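Local coordinates for protein putative acetamidase/formamidase (Yersinia enterocolitica subsp. palearctica serotype O:3, PDB 5UBU) that probably hydrolyses carbon-nitrogen bonds other than peptide bonds in linear amides, as expected for an acetamidase/formamidase, and carries bound sodium ions, at residues B[48-53]-B[91-96]; B[22-27]-B[52-57]; B[122-127]-B[142-147]; B[69-74]-B[146-151]; B[194-199]-B[265-270]. One frame throughout, in Å; residues are numbered along the deposited sequence.

Interaction 1: residues B[48-53]-B[91-96]; sequences LTIEPG and IMINGA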
# COMPACT_ATOMS: atom_id res chain seq x y z
N LEU B 48 -37.33 9.71 -10.42
CA LEU B 48 -38.27 10.06 -9.37
C LEU B 48 -37.84 11.32 -8.63
O LEU B 48 -36.65 11.54 -8.41
CB LEU B 48 -38.34 8.91 -8.35
CG LEU B 48 -39.21 9.08 -7.10
CD1 LEU B 48 -40.68 9.25 -7.47
CD2 LEU B 48 -39.00 7.89 -6.19
N THR B 49 -38.82 12.14 -8.24
CA THR B 49 -38.55 13.36 -7.48
C THR B 49 -39.39 13.26 -6.21
O THR B 49 -40.60 13.00 -6.28
CB THR B 49 -38.91 14.63 -8.26
OG1 THR B 49 -38.17 14.65 -9.50
CG2 THR B 49 -38.57 15.88 -7.45
N ILE B 50 -38.75 13.46 -5.06
CA ILE B 50 -39.44 13.36 -3.77
C ILE B 50 -39.20 14.57 -2.87
O ILE B 50 -38.30 15.38 -3.10
CB ILE B 50 -38.97 12.10 -2.99
CG1 ILE B 50 -37.50 12.20 -2.59
CG2 ILE B 50 -39.20 10.83 -3.82
CD1 ILE B 50 -37.02 11.02 -1.77
N GLU B 51 -40.03 14.67 -1.83
CA GLU B 51 -39.90 15.72 -0.82
C GLU B 51 -39.07 15.14 0.34
O GLU B 51 -39.14 13.93 0.60
CB GLU B 51 -41.28 16.14 -0.31
CG GLU B 51 -42.14 16.87 -1.34
CD GLU B 51 -41.63 18.25 -1.67
OE1 GLU B 51 -40.81 18.81 -0.91
OE2 GLU B 51 -42.06 18.82 -2.70
N PRO B 52 -38.27 15.99 1.02
CA PRO B 52 -37.53 15.46 2.15
C PRO B 52 -38.51 14.91 3.18
O PRO B 52 -39.50 15.57 3.51
CB PRO B 52 -36.79 16.69 2.70
CG PRO B 52 -36.67 17.61 1.55
CD PRO B 52 -37.91 17.39 0.74
N GLY B 53 -38.26 13.70 3.65
CA GLY B 53 -39.14 13.04 4.63
C GLY B 53 -39.95 11.92 4.00
O GLY B 53 -40.48 11.09 4.71
N ILE B 91 -32.70 9.53 -7.79
CA ILE B 91 -33.86 10.05 -7.09
C ILE B 91 -33.52 11.50 -6.75
O ILE B 91 -32.43 11.78 -6.27
CB ILE B 91 -34.14 9.26 -5.80
CG1 ILE B 91 -34.41 7.79 -6.15
CG2 ILE B 91 -35.32 9.86 -5.04
CD1 ILE B 91 -34.68 6.89 -4.97
N MSE B 92 -34.44 12.42 -7.01
CA MSE B 92 -34.21 13.85 -6.72
C MSE B 92 -34.90 14.27 -5.46
O MSE B 92 -36.06 13.94 -5.25
CB MSE B 92 -34.74 14.72 -7.86
CG MSE B 92 -34.31 14.22 -9.24
SE MSE B 92 -32.36 14.44 -9.49
CE MSE B 92 -32.29 16.36 -9.96
N ILE B 93 -34.18 14.99 -4.60
CA ILE B 93 -34.75 15.49 -3.35
C ILE B 93 -34.96 16.99 -3.53
O ILE B 93 -34.01 17.72 -3.81
CB ILE B 93 -33.87 15.19 -2.11
CG1 ILE B 93 -33.71 13.67 -1.89
CG2 ILE B 93 -34.50 15.79 -0.86
CD1 ILE B 93 -32.86 12.94 -2.91
N ASN B 94 -36.21 17.42 -3.38
CA ASN B 94 -36.58 18.82 -3.55
C ASN B 94 -35.87 19.72 -2.54
O ASN B 94 -36.02 19.55 -1.33
CB ASN B 94 -38.11 18.96 -3.38
CG ASN B 94 -38.62 20.36 -3.72
OD1 ASN B 94 -37.87 21.20 -4.19
ND2 ASN B 94 -39.89 20.59 -3.50
N GLY B 95 -35.10 20.68 -3.06
CA GLY B 95 -34.34 21.64 -2.24
C GLY B 95 -32.87 21.31 -2.04
O GLY B 95 -32.10 22.17 -1.61
N ALA B 96 -32.47 20.07 -2.33
CA ALA B 96 -31.07 19.65 -2.15
C ALA B 96 -30.11 20.41 -3.07
O ALA B 96 -30.36 20.56 -4.26
CB ALA B 96 -30.93 18.15 -2.36

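Interaction 2: residues B[22-27]-B[52-57]; sequences KPVTHH and PGDRVI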
# COMPACT_ATOMS: atom_id res chain seq x y z
N LYS B 22 -46.19 14.07 6.93
CA LYS B 22 -46.88 12.84 6.62
C LYS B 22 -46.20 12.52 5.29
O LYS B 22 -46.42 13.21 4.29
CB LYS B 22 -48.39 13.05 6.42
CG LYS B 22 -49.14 11.75 6.11
CD LYS B 22 -50.54 12.03 5.59
CE LYS B 22 -51.20 10.76 5.08
NZ LYS B 22 -52.53 11.08 4.50
N PRO B 23 -45.35 11.49 5.27
CA PRO B 23 -44.63 11.22 4.05
C PRO B 23 -45.44 10.59 2.93
O PRO B 23 -46.41 9.87 3.18
CB PRO B 23 -43.55 10.24 4.51
CG PRO B 23 -44.22 9.45 5.58
CD PRO B 23 -45.20 10.38 6.25
N VAL B 24 -45.04 10.90 1.70
CA VAL B 24 -45.62 10.32 0.51
C VAL B 24 -44.73 9.10 0.24
O VAL B 24 -43.50 9.21 0.28
CB VAL B 24 -45.58 11.29 -0.69
CG1 VAL B 24 -46.09 10.61 -1.96
CG2 VAL B 24 -46.39 12.54 -0.40
N THR B 25 -45.34 7.94 0.02
CA THR B 25 -44.60 6.71 -0.26
C THR B 25 -44.60 6.47 -1.76
O THR B 25 -45.66 6.39 -2.39
CB THR B 25 -45.22 5.50 0.47
OG1 THR B 25 -45.18 5.74 1.89
CG2 THR B 25 -44.47 4.20 0.15
N HIS B 26 -43.41 6.39 -2.33
CA HIS B 26 -43.23 6.16 -3.76
C HIS B 26 -42.79 4.73 -3.97
O HIS B 26 -42.05 4.19 -3.15
CB HIS B 26 -42.18 7.12 -4.31
CG HIS B 26 -42.42 8.55 -3.95
ND1 HIS B 26 -43.22 9.38 -4.70
CD2 HIS B 26 -41.97 9.29 -2.91
CE1 HIS B 26 -43.25 10.58 -4.14
NE2 HIS B 26 -42.50 10.55 -3.05
N HIS B 27 -43.25 4.11 -5.05
CA HIS B 27 -42.90 2.72 -5.36
C HIS B 27 -41.98 2.75 -6.58
O HIS B 27 -42.46 2.90 -7.70
CB HIS B 27 -44.18 1.92 -5.68
CG HIS B 27 -45.26 2.02 -4.63
ND1 HIS B 27 -45.36 1.15 -3.56
CD2 HIS B 27 -46.27 2.92 -4.48
CE1 HIS B 27 -46.37 1.51 -2.80
NE2 HIS B 27 -46.94 2.58 -3.33
N PRO B 52 -38.27 15.99 1.02
CA PRO B 52 -37.53 15.46 2.15
C PRO B 52 -38.51 14.91 3.18
O PRO B 52 -39.50 15.57 3.51
CB PRO B 52 -36.79 16.69 2.70
CG PRO B 52 -36.67 17.61 1.55
CD PRO B 52 -37.91 17.39 0.74
N GLY B 53 -38.26 13.70 3.65
CA GLY B 53 -39.14 13.04 4.63
C GLY B 53 -39.95 11.92 4.00
O GLY B 53 -40.48 11.09 4.71
N ASP B 54 -40.06 11.92 2.67
CA ASP B 54 -40.80 10.88 1.95
C ASP B 54 -40.13 9.51 2.05
O ASP B 54 -38.94 9.40 2.31
CB ASP B 54 -40.95 11.21 0.46
CG ASP B 54 -41.98 12.29 0.17
OD1 ASP B 54 -42.68 12.75 1.10
OD2 ASP B 54 -42.10 12.66 -1.01
N ARG B 55 -40.94 8.47 1.81
CA ARG B 55 -40.48 7.09 1.82
C ARG B 55 -40.44 6.58 0.39
O ARG B 55 -41.22 7.02 -0.46
CB ARG B 55 -41.41 6.23 2.69
CG ARG B 55 -41.22 6.49 4.17
CD ARG B 55 -42.29 5.91 5.07
NE ARG B 55 -42.21 4.45 5.05
CZ ARG B 55 -43.10 3.62 4.49
NH1 ARG B 55 -42.90 2.31 4.55
NH2 ARG B 55 -44.21 4.08 3.92
N VAL B 56 -39.50 5.67 0.11
CA VAL B 56 -39.37 5.07 -1.22
C VAL B 56 -39.21 3.56 -1.05
O VAL B 56 -38.37 3.11 -0.28
CB VAL B 56 -38.17 5.63 -2.00
CG1 VAL B 56 -38.10 5.01 -3.40
CG2 VAL B 56 -38.26 7.14 -2.11
N ILE B 57 -40.02 2.80 -1.77
CA ILE B 57 -39.98 1.35 -1.75
C ILE B 57 -39.29 0.97 -3.06
O ILE B 57 -39.89 1.04 -4.13
CB ILE B 57 -41.39 0.73 -1.69
CG1 ILE B 57 -42.14 1.25 -0.45
CG2 ILE B 57 -41.30 -0.80 -1.70
CD1 ILE B 57 -43.57 0.75 -0.33

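Interaction 3: residues B[122-127]-B[142-147]; sequences MIPHFG and LPEKVR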
# COMPACT_ATOMS: atom_id res chain seq x y z
N MSE B 122 -17.41 -16.55 -7.49
CA MSE B 122 -15.97 -16.35 -7.55
C MSE B 122 -15.73 -16.00 -8.98
O MSE B 122 -15.71 -16.87 -9.85
CB MSE B 122 -15.21 -17.60 -7.14
CG MSE B 122 -14.99 -17.64 -5.64
SE MSE B 122 -14.32 -19.45 -5.17
CE MSE B 122 -12.50 -19.30 -5.88
N ILE B 123 -15.59 -14.71 -9.23
CA ILE B 123 -15.37 -14.18 -10.56
C ILE B 123 -13.87 -14.18 -10.87
O ILE B 123 -13.08 -13.72 -10.04
CB ILE B 123 -15.93 -12.76 -10.66
CG1 ILE B 123 -17.43 -12.77 -10.28
CG2 ILE B 123 -15.70 -12.18 -12.05
CD1 ILE B 123 -18.09 -11.42 -10.21
N PRO B 124 -13.46 -14.72 -12.03
CA PRO B 124 -12.03 -14.71 -12.33
C PRO B 124 -11.43 -13.30 -12.33
O PRO B 124 -12.06 -12.36 -12.82
CB PRO B 124 -11.96 -15.34 -13.72
CG PRO B 124 -13.13 -16.27 -13.76
CD PRO B 124 -14.21 -15.55 -12.99
N HIS B 125 -10.23 -13.18 -11.76
CA HIS B 125 -9.50 -11.92 -11.67
C HIS B 125 -10.21 -10.86 -10.82
O HIS B 125 -10.04 -9.65 -11.04
CB HIS B 125 -9.18 -11.39 -13.07
CG HIS B 125 -8.50 -12.39 -13.94
ND1 HIS B 125 -7.17 -12.74 -13.78
CD2 HIS B 125 -8.96 -13.13 -14.98
CE1 HIS B 125 -6.85 -13.65 -14.68
NE2 HIS B 125 -7.91 -13.90 -15.42
N PHE B 126 -11.00 -11.31 -9.85
CA PHE B 126 -11.72 -10.42 -8.96
C PHE B 126 -11.93 -11.08 -7.60
O PHE B 126 -12.46 -12.18 -7.51
CB PHE B 126 -13.04 -10.00 -9.58
CG PHE B 126 -13.79 -8.97 -8.78
CD1 PHE B 126 -13.38 -7.63 -8.80
CD2 PHE B 126 -14.90 -9.32 -8.02
CE1 PHE B 126 -14.07 -6.68 -8.07
CE2 PHE B 126 -15.59 -8.36 -7.29
CZ PHE B 126 -15.17 -7.04 -7.31
N GLY B 127 -11.48 -10.41 -6.54
CA GLY B 127 -11.58 -10.91 -5.18
C GLY B 127 -10.41 -10.46 -4.33
O GLY B 127 -9.44 -9.88 -4.83
N LEU B 142 -8.54 -18.05 -10.01
CA LEU B 142 -9.12 -19.07 -9.15
C LEU B 142 -10.27 -19.76 -9.87
O LEU B 142 -10.77 -19.24 -10.88
CB LEU B 142 -9.65 -18.44 -7.86
CG LEU B 142 -8.66 -17.65 -7.01
CD1 LEU B 142 -9.40 -17.12 -5.79
CD2 LEU B 142 -7.47 -18.52 -6.61
N PRO B 143 -10.69 -20.93 -9.37
CA PRO B 143 -11.80 -21.60 -10.03
C PRO B 143 -13.01 -20.71 -10.09
O PRO B 143 -13.26 -19.88 -9.21
CB PRO B 143 -12.05 -22.81 -9.15
CG PRO B 143 -10.72 -23.11 -8.58
CD PRO B 143 -10.16 -21.75 -8.27
N GLU B 144 -13.76 -20.91 -11.15
CA GLU B 144 -14.93 -20.14 -11.43
C GLU B 144 -16.12 -20.84 -10.77
O GLU B 144 -16.60 -21.84 -11.27
CB GLU B 144 -15.01 -20.03 -12.95
CG GLU B 144 -15.90 -18.95 -13.48
CD GLU B 144 -15.52 -18.52 -14.89
OE1 GLU B 144 -16.15 -17.56 -15.38
OE2 GLU B 144 -14.59 -19.09 -15.51
N LYS B 145 -16.56 -20.32 -9.62
CA LYS B 145 -17.68 -20.89 -8.86
C LYS B 145 -18.90 -19.99 -8.70
O LYS B 145 -18.80 -18.77 -8.70
CB LYS B 145 -17.22 -21.34 -7.46
CG LYS B 145 -16.87 -22.81 -7.31
CD LYS B 145 -15.67 -23.28 -8.11
CE LYS B 145 -15.64 -24.81 -8.16
NZ LYS B 145 -15.71 -25.46 -6.81
N VAL B 146 -20.05 -20.64 -8.53
CA VAL B 146 -21.34 -19.99 -8.33
C VAL B 146 -22.15 -20.82 -7.33
O VAL B 146 -22.22 -22.05 -7.43
CB VAL B 146 -22.16 -19.89 -9.64
CG1 VAL B 146 -23.54 -19.31 -9.39
CG2 VAL B 146 -21.41 -19.06 -10.67
N ARG B 147 -22.76 -20.13 -6.38
CA ARG B 147 -23.61 -20.76 -5.38
C ARG B 147 -24.98 -20.10 -5.42
O ARG B 147 -25.07 -18.89 -5.31
CB ARG B 147 -23.02 -20.61 -4.00
CG ARG B 147 -21.76 -21.41 -3.72
CD ARG B 147 -21.97 -22.93 -3.79
NE ARG B 147 -23.31 -23.33 -3.35
CZ ARG B 147 -23.72 -23.44 -2.09
NH1 ARG B 147 -22.92 -23.18 -1.06
NH2 ARG B 147 -24.98 -23.82 -1.84

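Interaction 4: residues B[69-74]-B[146-151]; sequences SSEQDI and VRMIKL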
# COMPACT_ATOMS: atom_id res chain seq x y z
N SER B 69 -28.29 -17.57 -12.94
CA SER B 69 -29.44 -18.29 -12.39
C SER B 69 -29.20 -19.80 -12.21
O SER B 69 -30.14 -20.56 -11.94
CB SER B 69 -30.65 -18.05 -13.29
OG SER B 69 -30.38 -18.41 -14.63
N SER B 70 -27.95 -20.23 -12.35
CA SER B 70 -27.58 -21.63 -12.20
C SER B 70 -26.16 -21.79 -11.70
O SER B 70 -25.27 -21.03 -12.08
CB SER B 70 -27.69 -22.34 -13.55
OG SER B 70 -27.19 -23.66 -13.48
N GLU B 71 -25.93 -22.80 -10.86
CA GLU B 71 -24.57 -23.06 -10.38
C GLU B 71 -23.64 -23.53 -11.51
O GLU B 71 -22.42 -23.51 -11.36
CB GLU B 71 -24.56 -24.04 -9.19
CG GLU B 71 -25.18 -23.45 -7.93
CD GLU B 71 -24.98 -24.30 -6.69
OE1 GLU B 71 -24.45 -25.42 -6.78
OE2 GLU B 71 -25.34 -23.82 -5.59
N GLN B 72 -24.21 -23.93 -12.64
CA GLN B 72 -23.42 -24.35 -13.82
C GLN B 72 -23.09 -23.16 -14.75
O GLN B 72 -22.46 -23.35 -15.79
CB GLN B 72 -24.06 -25.52 -14.60
CG GLN B 72 -23.93 -26.87 -13.88
CD GLN B 72 -24.84 -26.96 -12.66
OE1 GLN B 72 -24.38 -27.07 -11.52
NE2 GLN B 72 -26.15 -26.90 -12.90
N ASP B 73 -23.50 -21.95 -14.36
CA ASP B 73 -23.18 -20.75 -15.13
C ASP B 73 -21.70 -20.43 -14.97
O ASP B 73 -21.09 -20.75 -13.96
CB ASP B 73 -24.01 -19.53 -14.69
CG ASP B 73 -25.48 -19.62 -15.09
OD1 ASP B 73 -25.84 -20.46 -15.94
OD2 ASP B 73 -26.28 -18.81 -14.59
N ILE B 74 -21.15 -19.79 -15.99
CA ILE B 74 -19.75 -19.42 -16.05
C ILE B 74 -19.66 -17.89 -16.07
O ILE B 74 -19.90 -17.28 -17.11
CB ILE B 74 -19.09 -20.05 -17.30
CG1 ILE B 74 -19.25 -21.58 -17.25
CG2 ILE B 74 -17.61 -19.68 -17.38
CD1 ILE B 74 -18.81 -22.29 -18.51
N VAL B 146 -20.05 -20.64 -8.53
CA VAL B 146 -21.34 -19.99 -8.33
C VAL B 146 -22.15 -20.82 -7.33
O VAL B 146 -22.22 -22.05 -7.43
CB VAL B 146 -22.16 -19.89 -9.64
CG1 VAL B 146 -23.54 -19.31 -9.39
CG2 VAL B 146 -21.41 -19.06 -10.67
N ARG B 147 -22.76 -20.13 -6.38
CA ARG B 147 -23.61 -20.76 -5.38
C ARG B 147 -24.98 -20.10 -5.42
O ARG B 147 -25.07 -18.89 -5.31
CB ARG B 147 -23.02 -20.61 -4.00
CG ARG B 147 -21.76 -21.41 -3.72
CD ARG B 147 -21.97 -22.93 -3.79
NE ARG B 147 -23.31 -23.33 -3.35
CZ ARG B 147 -23.72 -23.44 -2.09
NH1 ARG B 147 -22.92 -23.18 -1.06
NH2 ARG B 147 -24.98 -23.82 -1.84
N MSE B 148 -26.04 -20.90 -5.61
CA MSE B 148 -27.42 -20.42 -5.63
C MSE B 148 -27.91 -20.77 -4.26
O MSE B 148 -28.07 -21.93 -3.93
CB MSE B 148 -28.26 -21.15 -6.65
CG MSE B 148 -27.85 -20.84 -8.08
SE MSE B 148 -28.71 -19.14 -8.55
CE MSE B 148 -30.60 -19.64 -8.71
N ILE B 149 -28.11 -19.76 -3.43
CA ILE B 149 -28.53 -19.96 -2.06
C ILE B 149 -29.98 -19.56 -1.85
O ILE B 149 -30.39 -18.45 -2.15
CB ILE B 149 -27.66 -19.11 -1.08
CG1 ILE B 149 -26.16 -19.29 -1.35
CG2 ILE B 149 -28.04 -19.40 0.37
CD1 ILE B 149 -25.75 -20.72 -1.53
N LYS B 150 -30.75 -20.49 -1.31
CA LYS B 150 -32.16 -20.26 -1.02
C LYS B 150 -32.15 -19.35 0.20
O LYS B 150 -31.24 -19.42 1.02
CB LYS B 150 -32.82 -21.60 -0.70
CG LYS B 150 -34.33 -21.68 -0.80
CD LYS B 150 -34.76 -23.15 -0.54
CE LYS B 150 -36.07 -23.55 -1.22
NZ LYS B 150 -35.91 -23.61 -2.70
N LEU B 151 -33.14 -18.48 0.32
CA LEU B 151 -33.18 -17.58 1.47
C LEU B 151 -34.57 -17.07 1.77
O LEU B 151 -35.46 -17.19 0.95
CB LEU B 151 -32.16 -16.43 1.31
CG LEU B 151 -32.11 -15.58 0.03
CD1 LEU B 151 -33.35 -14.73 -0.13
CD2 LEU B 151 -30.89 -14.67 0.05
O HOH W 1 -26.84 -24.59 -3.54

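Interaction 5: residues B[194-199]-B[265-270]; sequences MDVPDI and MSIGSA. With NA (sodium ion), chain H.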
# COMPACT_ATOMS: atom_id res chain seq x y z
N MSE B 194 -19.62 0.66 -1.29
CA MSE B 194 -18.89 0.58 -0.03
C MSE B 194 -18.88 -0.80 0.58
O MSE B 194 -17.91 -1.17 1.24
CB MSE B 194 -19.55 1.53 0.98
CG MSE B 194 -19.47 2.98 0.52
SE MSE B 194 -20.50 4.13 1.73
CE MSE B 194 -22.32 3.56 1.28
N ASP B 195 -19.95 -1.55 0.39
CA ASP B 195 -20.07 -2.90 0.94
C ASP B 195 -19.73 -2.92 2.45
O ASP B 195 -18.87 -3.66 2.90
CB ASP B 195 -19.18 -3.89 0.17
CG ASP B 195 -19.60 -4.06 -1.29
OD1 ASP B 195 -20.77 -3.82 -1.64
OD2 ASP B 195 -18.73 -4.48 -2.09
N VAL B 196 -20.41 -2.06 3.20
CA VAL B 196 -20.25 -1.97 4.65
C VAL B 196 -21.49 -2.65 5.24
O VAL B 196 -22.60 -2.13 5.10
CB VAL B 196 -20.15 -0.50 5.13
CG1 VAL B 196 -20.18 -0.42 6.65
CG2 VAL B 196 -18.89 0.14 4.59
N PRO B 197 -21.31 -3.81 5.90
CA PRO B 197 -22.42 -4.60 6.48
C PRO B 197 -23.39 -3.84 7.38
O PRO B 197 -24.55 -4.24 7.50
CB PRO B 197 -21.71 -5.66 7.32
CG PRO B 197 -20.38 -5.81 6.69
CD PRO B 197 -20.01 -4.47 6.13
N ASP B 198 -22.92 -2.76 7.99
CA ASP B 198 -23.74 -1.95 8.91
C ASP B 198 -24.82 -1.09 8.25
O ASP B 198 -25.74 -0.64 8.93
CB ASP B 198 -22.81 -1.05 9.73
CG ASP B 198 -21.79 -1.83 10.51
OD1 ASP B 198 -22.12 -2.40 11.56
OD2 ASP B 198 -20.63 -1.84 10.08
N ILE B 199 -24.72 -0.88 6.95
CA ILE B 199 -25.68 -0.07 6.20
C ILE B 199 -26.91 -0.90 5.82
O ILE B 199 -27.15 -1.20 4.65
CB ILE B 199 -25.00 0.59 4.98
CG1 ILE B 199 -23.87 1.49 5.48
CG2 ILE B 199 -25.99 1.41 4.15
CD1 ILE B 199 -23.03 2.10 4.38
N MSE B 265 -20.36 6.57 12.72
CA MSE B 265 -19.23 6.07 11.95
C MSE B 265 -18.89 6.92 10.77
O MSE B 265 -19.77 7.45 10.11
CB MSE B 265 -19.65 4.67 11.45
CG MSE B 265 -18.63 3.95 10.56
SE MSE B 265 -19.48 2.50 9.50
CE MSE B 265 -19.55 1.20 10.96
N SER B 266 -17.59 7.08 10.52
CA SER B 266 -17.10 7.82 9.36
C SER B 266 -16.61 6.75 8.39
O SER B 266 -15.84 5.87 8.77
CB SER B 266 -15.98 8.77 9.73
OG SER B 266 -16.45 9.84 10.52
N ILE B 267 -17.05 6.84 7.13
CA ILE B 267 -16.71 5.85 6.11
C ILE B 267 -15.74 6.39 5.07
O ILE B 267 -16.11 7.23 4.26
CB ILE B 267 -17.99 5.35 5.42
CG1 ILE B 267 -18.96 4.80 6.47
CG2 ILE B 267 -17.66 4.30 4.37
CD1 ILE B 267 -20.33 4.43 5.94
N GLY B 268 -14.51 5.89 5.09
CA GLY B 268 -13.49 6.31 4.14
C GLY B 268 -13.23 5.24 3.10
O GLY B 268 -13.34 4.05 3.41
N SER B 269 -12.88 5.64 1.88
CA SER B 269 -12.61 4.68 0.81
C SER B 269 -11.37 5.06 0.04
O SER B 269 -11.25 6.19 -0.41
CB SER B 269 -13.80 4.57 -0.14
OG SER B 269 -14.94 4.08 0.53
N ALA B 270 -10.46 4.10 -0.14
CA ALA B 270 -9.20 4.32 -0.87
C ALA B 270 -8.33 3.07 -0.93
O ALA B 270 -8.72 1.99 -0.48
CB ALA B 270 -8.42 5.45 -0.21
NA NA H . -20.84 -4.50 -3.80
O HOH W 2 -18.47 -5.97 -4.66

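Interaction 1: residues B[48-53]-B[91-96]
Ile50 packs against Ile91 and Ile93 on one face of a parallel strand pair, formed by strand 48-50 and the end of strand 87-93. The pair belongs to a mixed beta sheet. CD1 of Ile50 lies 3.9 Å from CG2 of Ile91, and its CG1 also meets CG1 of Ile93. CG1 of Ile50 sits between the backbone N and the carbonyl carbon (chi1 66°), and this brings it over the neighbouring strand. Val245 of strand 239-248 covers Ile50 and Ile93, and His26 touches Ile50 from strand 25-28. Further along, CG of Pro52 rests 3.7 Å from CG2 of Ile93.

Thr49 and Met92, a selenomethionine, share the other face. OG1 of Thr49 lies beside CB of Met92, while the bent end of Met92 leads away.

Three backbone bonds join the strands. Met92 N donates to Leu48 O, Ile50 N donates to Met92 O at 2.7 Å, and Asn94 N donates to Ile50 O at 2.9 Å. Beyond Ile93 the chain leaves the sheet through a type II turn, Ile93 to Ala96.

The polar edge lies at this turn. Glu51 and Asn94 run side by side and point the same way, with carboxylate and amide planes 64° apart. Asn94 ND2 donates to Glu51 OE2 at 2.9 Å, on the syn side of that oxygen and 28° out of the carboxylate plane.

Interaction 2: residues B[22-27]-B[52-57]
Asp54 grips the neighbouring segment with both carboxylate oxygens. Val24 N donates to Asp54 OD1 at 3.1 Å, from well above the carboxylate plane. His26 NE2 donates to Asp54 OD2 at 3.0 Å. This oxygen lies in the plane of the imidazole, but the bond meets the carboxylate 45° out of its own plane. Arg21 forms a salt bridge to OD1, and the backbone N of Glu51 donates to OD2. These partners would offset the charge of this buried carboxylate.

Backbone bonds continue the link. Arg55 N donates to Val24 O, His26 N to Arg55 O, and Ile57 N to His26 O at 2.8 Å.

Thr25 and Arg55 lie side by side. Thr25 OG1 is 2.8 Å from Arg55 NH2, at the edge of the guanidinium. The bend of Arg55 at chi3 (68°) sets NE toward Glu107, its salt-bridge partner.

Van der Waals contacts are few. The apolar one sets CD1 of Ile57 3.6 Å from CG2 of Thr25. Separately, CB of Pro23 sits 3.2 Å from the carbonyl O of Gly53.

The paired strands, 25-28 and 55-59, run parallel at one end of a mixed nine-stranded sheet. A His-carboxylate hydrogen bond links His26 of the outermost strand to Asp54, just before its neighbour 55-59.

Interaction 3: residues B[122-127]-B[142-147]
Pro124 and Glu144 bring a ring and a carboxylate together and cross at about a right angle. CG of Pro124 sits over the face of the Glu144 carboxylate, 3.5 Å from CD of Glu144. CD of Pro124 is 3.7 Å from OE1 of Glu144. Glu144 has CG anti to the backbone N (chi1 -162°), and its chain is extended beyond CG. Its OE1 accepts a hydrogen bond from the backbone N of Ser76, which holds the carboxylate at the start of helix 75-78.

The selenomethionine Met122 makes the larger contact. Its chain bends at chi3 (73°), which sets CE against the other segment. CE lies 3.6 Å from CB of Leu142 and 3.5 Å from Pro143 O. CE also meets CD of the Pro143 ring at 4.1 Å. SE runs beside CB of Lys145, with the two side chains pointing the same way.

One backbone bond joins the segments. Met122 N donates to Lys145 O at 2.9 Å, and the donor is tilted from the carbonyl plane.

Another subunit closes over this region: its Trp297 packs on Met122 and Pro143, and its Met301 on Lys145. After Met122 the chain leaves strand 117-122 through a type II turn, Ile123 to Phe126. The contact lies where the antiparallel strands 117-122 and 145-151 join the loop between them, at a subunit interface.

Interaction 4: residues B[69-74]-B[146-151]
Glu71 sits in a type I turn, Ser70 to Asp73, just before helix 75-78, that leans on strand 145-151. Its extended chain carries OE2 to two donors. Glu71 OE2 accepts from Met148 N with its anti lone pair, at 3.0 Å. Arg147 NE donates to the same oxygen at 3.1 Å in a salt bridge. That bond lies in the guanidinium plane but comes from above the carboxylate plane, with the two planes 83° apart. A water also donates to Glu71 OE2, accepts from Arg147 NH2 and donates to Met148 O.

Arg147 NH2 donates to Trp158 O, and the indole of Trp158 makes a cation-pi contact with the guanidinium. CD1 of Ile149 lies over one guanidinium face, offset toward the rim.

The turn includes an ST turn, in which Ser70 OG accepts from Gln72 N. Asp73 OD2 accepts from Ser69 N at 2.9 Å. The strand that this turn meets belongs to a four-stranded antiparallel sheet.

Methyls pack on carbonyl oxygens here. CG1 of Val146 is 3.6 Å from Ser70 O, and its CG2 is 3.7 Å from Asp73 O. CE of the selenomethionine Met148 reaches Ser69 O at 3.4 Å. CG of Met148 lies 3.7 Å from CG of Glu71.

Interaction 5: residues B[194-199]-B[265-270]
Met265 has CG anti to its backbone N (chi1 178°), and its chain bends at chi3 (-78°) to set CE beside Asp198. CE of this selenomethionine lies 3.3 Å from OD2 of Asp198, and the two side chains cross at about a right angle. The carboxylate of Asp198 also forms a salt bridge to Arg310 through OD1. SE of Met265 meets CG1 of Val196 at 4.1 Å, as the two side chains slide past each other in opposite directions.

Ile267 meets two further residues of the loop. Its CD1 meets CD1 of Ile199 tip to tip at 3.9 Å. Its CG2 lies 3.9 Å from SE of the selenomethionine Met194, which crosses it at about a right angle.

The loop packs here against strand 263-270 of the large mixed sheet. Thr320 of strand 319-326 also touches Met194, Val196 and Ile267. The loop folds through a type I turn, Val196 to Ile199, with Ile199 N hydrogen-bonded to Val196 O.

On the loop, but away from strand 263-270, Asp195 binds a sodium ion with both oxygens. Asp195 OD1 is 2.3 Å and Asp195 OD2 2.7 Å from the sodium. Asn193 and Asp220 complete the protein ligands, and a water lies 2.9 Å from the sodium.

Overall arrangement
Interaction 5 is the buried contact, with its centre about 7 Å from the centre of the chain. It is mostly apolar, while its loop carries a sodium ligand. Interactions 1 and 2 are partly buried and combine parallel strand bonds with polar side-chain pairs. They share Pro52 and Gly53 and touch through His26 and Val56, which pack on Leu48 and Ile50. Strands 25-28 and 55-59 of interaction 2 lie at one edge of the nine-stranded sheet; strand 263-270 of interaction 5 lies nearer its other edge. Interactions 3 and 4 share strand 145-151 and meet where Ile74 touches Glu144. Interaction 3 is partly buried, mostly apolar and faces another subunit, whereas interaction 4 is a surface contact built on charge and water.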